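Local coordinates for putative mandelate racemase (Zymomonas mobilis, PDB 2OX4) that belongs to the enolase superfamily, binds magnesium through acidic side chains and probably acts as a dehydratase on a hydroxy-acid substrate, at the interface of chains A and B. Residues are numbered along the deposited sequence; one frame, centred on the assembly and turned at random. Chains: chain A/B, Putative mandelate racemase.

The interface of chains A and B. Residues chain A 221-223, 244-245, 251; chain B 282, 310-311.
The guanidinium of B:Arg282 and the carboxylate of B:Glu311 are two flat groups that chain B brings to A:Leu222 and its neighbours, and they are held in different ways. On one face of the guanidinium lies A:Leu222, whose CD1 methyl sits 3.8 Å above the plane, displaced toward the rim. The edge takes the CG2 methyl of A:Val223 and, from its own chain, the carbonyl oxygen of B:Phe310, which accepts a hydrogen bond from NE. NH1 bonds in turn to the backbone oxygen of B:Glu311, so two successive carbonyls of its own chain hold the rotation of the group that meets chain A.

The carboxylate is gripped from both faces. The amide N of A:Leu222, at the start of helix 222-232, donates to OE1 of B:Glu311 at 2.9 Å from well above the plane, while ND2 of A:Asn244 reaches the same oxygen at 3.1 Å from the opposite face, on its syn side. The side-chain amide plane of A:Asn244 and the carboxylate plane stand 76° apart, yet OE1 lies close to the plane of that amide. The other oxygen, OE2, is met nearly along its C-O axis by the backbone N of A:Thr245, at 3.0 Å and with a fairly straight bond. An acid received by two backbone N-H groups, one at a helix start, and a side-chain amide illustrates how neutral donors can hold an anion; the helix end would be expected to stabilise its negative charge.

Beyond CG the chain of B:Glu311 is extended (chi2 178°), carrying the carboxylate in among the chain A residues, past the CB of A:Asp221 and the CD1 methyl of A:Leu251. The patch joins two copies of one protein in an assembly of eight, which may not be the biological one. Water adds two bridges: one molecule joins OD2 of A:Asp221 to the backbone oxygen of B:Glu311, and another lies 2.7 Å from OE2 of B:Glu311 and 2.9 Å from the hydroxyl OG1 of A:Thr245.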
loop_
_atom_site.group_PDB
_atom_site.type_symbol
_atom_site.label_atom_id
_atom_site.label_comp_id
_atom_site.label_asym_id
_atom_site.label_seq_id
_atom_site.Cartn_x
_atom_site.Cartn_y
_atom_site.Cartn_z
ATOM N N ASP A 221 20.020 -2.434 -17.904
ATOM C CA ASP A 221 19.069 -2.737 -16.850
ATOM C C ASP A 221 18.716 -1.418 -16.187
ATOM O O ASP A 221 19.169 -0.363 -16.635
ATOM C CB ASP A 221 19.610 -3.780 -15.851
ATOM C CG ASP A 221 20.907 -3.347 -15.145
ATOM O OD1 ASP A 221 21.222 -2.142 -15.069
ATOM O OD2 ASP A 221 21.617 -4.239 -14.631
ATOM N N LEU A 222 17.945 -1.462 -15.109
ATOM C CA LEU A 222 17.468 -0.211 -14.524
ATOM C C LEU A 222 18.619 0.721 -14.096
ATOM O O LEU A 222 18.518 1.933 -14.262
ATOM C CB LEU A 222 16.442 -0.457 -13.410
ATOM C CG LEU A 222 16.840 -0.720 -11.964
ATOM C CD1 LEU A 222 16.927 0.577 -11.193
ATOM C CD2 LEU A 222 15.815 -1.626 -11.306
ATOM N N VAL A 223 19.715 0.146 -13.599
ATOM C CA VAL A 223 20.835 0.944 -13.082
ATOM C C VAL A 223 21.537 1.713 -14.214
ATOM O O VAL A 223 21.662 2.948 -14.170
ATOM C CB VAL A 223 21.831 0.067 -12.292
ATOM C CG1 VAL A 223 23.005 0.912 -11.777
ATOM C CG2 VAL A 223 21.122 -0.597 -11.099
ATOM N N ASN A 244 15.206 -1.954 -20.032
ATOM C CA ASN A 244 15.594 -3.096 -19.206
ATOM C C ASN A 244 14.905 -4.386 -19.654
ATOM O O ASN A 244 14.375 -4.458 -20.762
ATOM C CB ASN A 244 15.373 -2.786 -17.712
ATOM C CG ASN A 244 13.898 -2.749 -17.316
ATOM O OD1 ASN A 244 13.023 -2.609 -18.155
ATOM N ND2 ASN A 244 13.628 -2.881 -16.016
ATOM N N THR A 245 14.926 -5.407 -18.809
ATOM C CA THR A 245 14.183 -6.641 -19.085
ATOM C C THR A 245 12.742 -6.479 -18.564
ATOM O O THR A 245 12.547 -6.105 -17.411
ATOM C CB THR A 245 14.913 -7.835 -18.409
ATOM O OG1 THR A 245 16.196 -8.019 -19.035
ATOM C CG2 THR A 245 14.114 -9.119 -18.528
ATOM N N LEU A 251 10.106 -3.160 -11.862
ATOM C CA LEU A 251 11.383 -2.488 -12.079
ATOM C C LEU A 251 11.281 -1.234 -12.937
ATOM O O LEU A 251 12.032 -0.274 -12.714
ATOM C CB LEU A 251 12.433 -3.446 -12.658
ATOM C CG LEU A 251 12.766 -4.655 -11.774
ATOM C CD1 LEU A 251 13.797 -5.552 -12.451
ATOM C CD2 LEU A 251 13.244 -4.204 -10.398
ATOM N N ARG B 282 13.627 -2.679 -3.507
ATOM C CA ARG B 282 14.626 -2.362 -4.542
ATOM C C ARG B 282 15.594 -1.231 -4.127
ATOM O O ARG B 282 15.897 -0.327 -4.908
ATOM C CB ARG B 282 13.948 -2.115 -5.913
ATOM C CG ARG B 282 14.896 -1.984 -7.139
ATOM C CD ARG B 282 15.939 -3.090 -7.193
ATOM N NE ARG B 282 16.991 -2.910 -8.215
ATOM C CZ ARG B 282 17.941 -1.968 -8.188
ATOM N NH1 ARG B 282 18.883 -1.953 -9.130
ATOM N NH2 ARG B 282 17.964 -1.043 -7.231
ATOM N N PHE B 310 15.828 -8.756 -9.674
ATOM C CA PHE B 310 15.561 -7.365 -9.351
ATOM C C PHE B 310 16.553 -6.415 -10.041
ATOM O O PHE B 310 16.578 -5.218 -9.730
ATOM C CB PHE B 310 15.601 -7.181 -7.826
ATOM C CG PHE B 310 14.504 -7.926 -7.110
ATOM C CD1 PHE B 310 13.265 -7.334 -6.909
ATOM C CD2 PHE B 310 14.713 -9.223 -6.650
ATOM C CE1 PHE B 310 12.240 -8.035 -6.257
ATOM C CE2 PHE B 310 13.696 -9.929 -5.999
ATOM C CZ PHE B 310 12.464 -9.328 -5.811
ATOM N N GLU B 311 17.329 -6.951 -10.990
ATOM C CA GLU B 311 18.374 -6.191 -11.712
ATOM C C GLU B 311 19.345 -5.530 -10.721
ATOM O O GLU B 311 19.627 -4.317 -10.764
ATOM C CB GLU B 311 17.773 -5.190 -12.731
ATOM C CG GLU B 311 17.090 -5.911 -13.912
ATOM C CD GLU B 311 16.432 -4.988 -14.940
ATOM O OE1 GLU B 311 16.224 -3.785 -14.642
ATOM O OE2 GLU B 311 16.118 -5.493 -16.056
HETATM O O HOH W 1 22.122 -3.749 -11.977
HETATM O O HOH W 2 18.108 -6.413 -17.556
#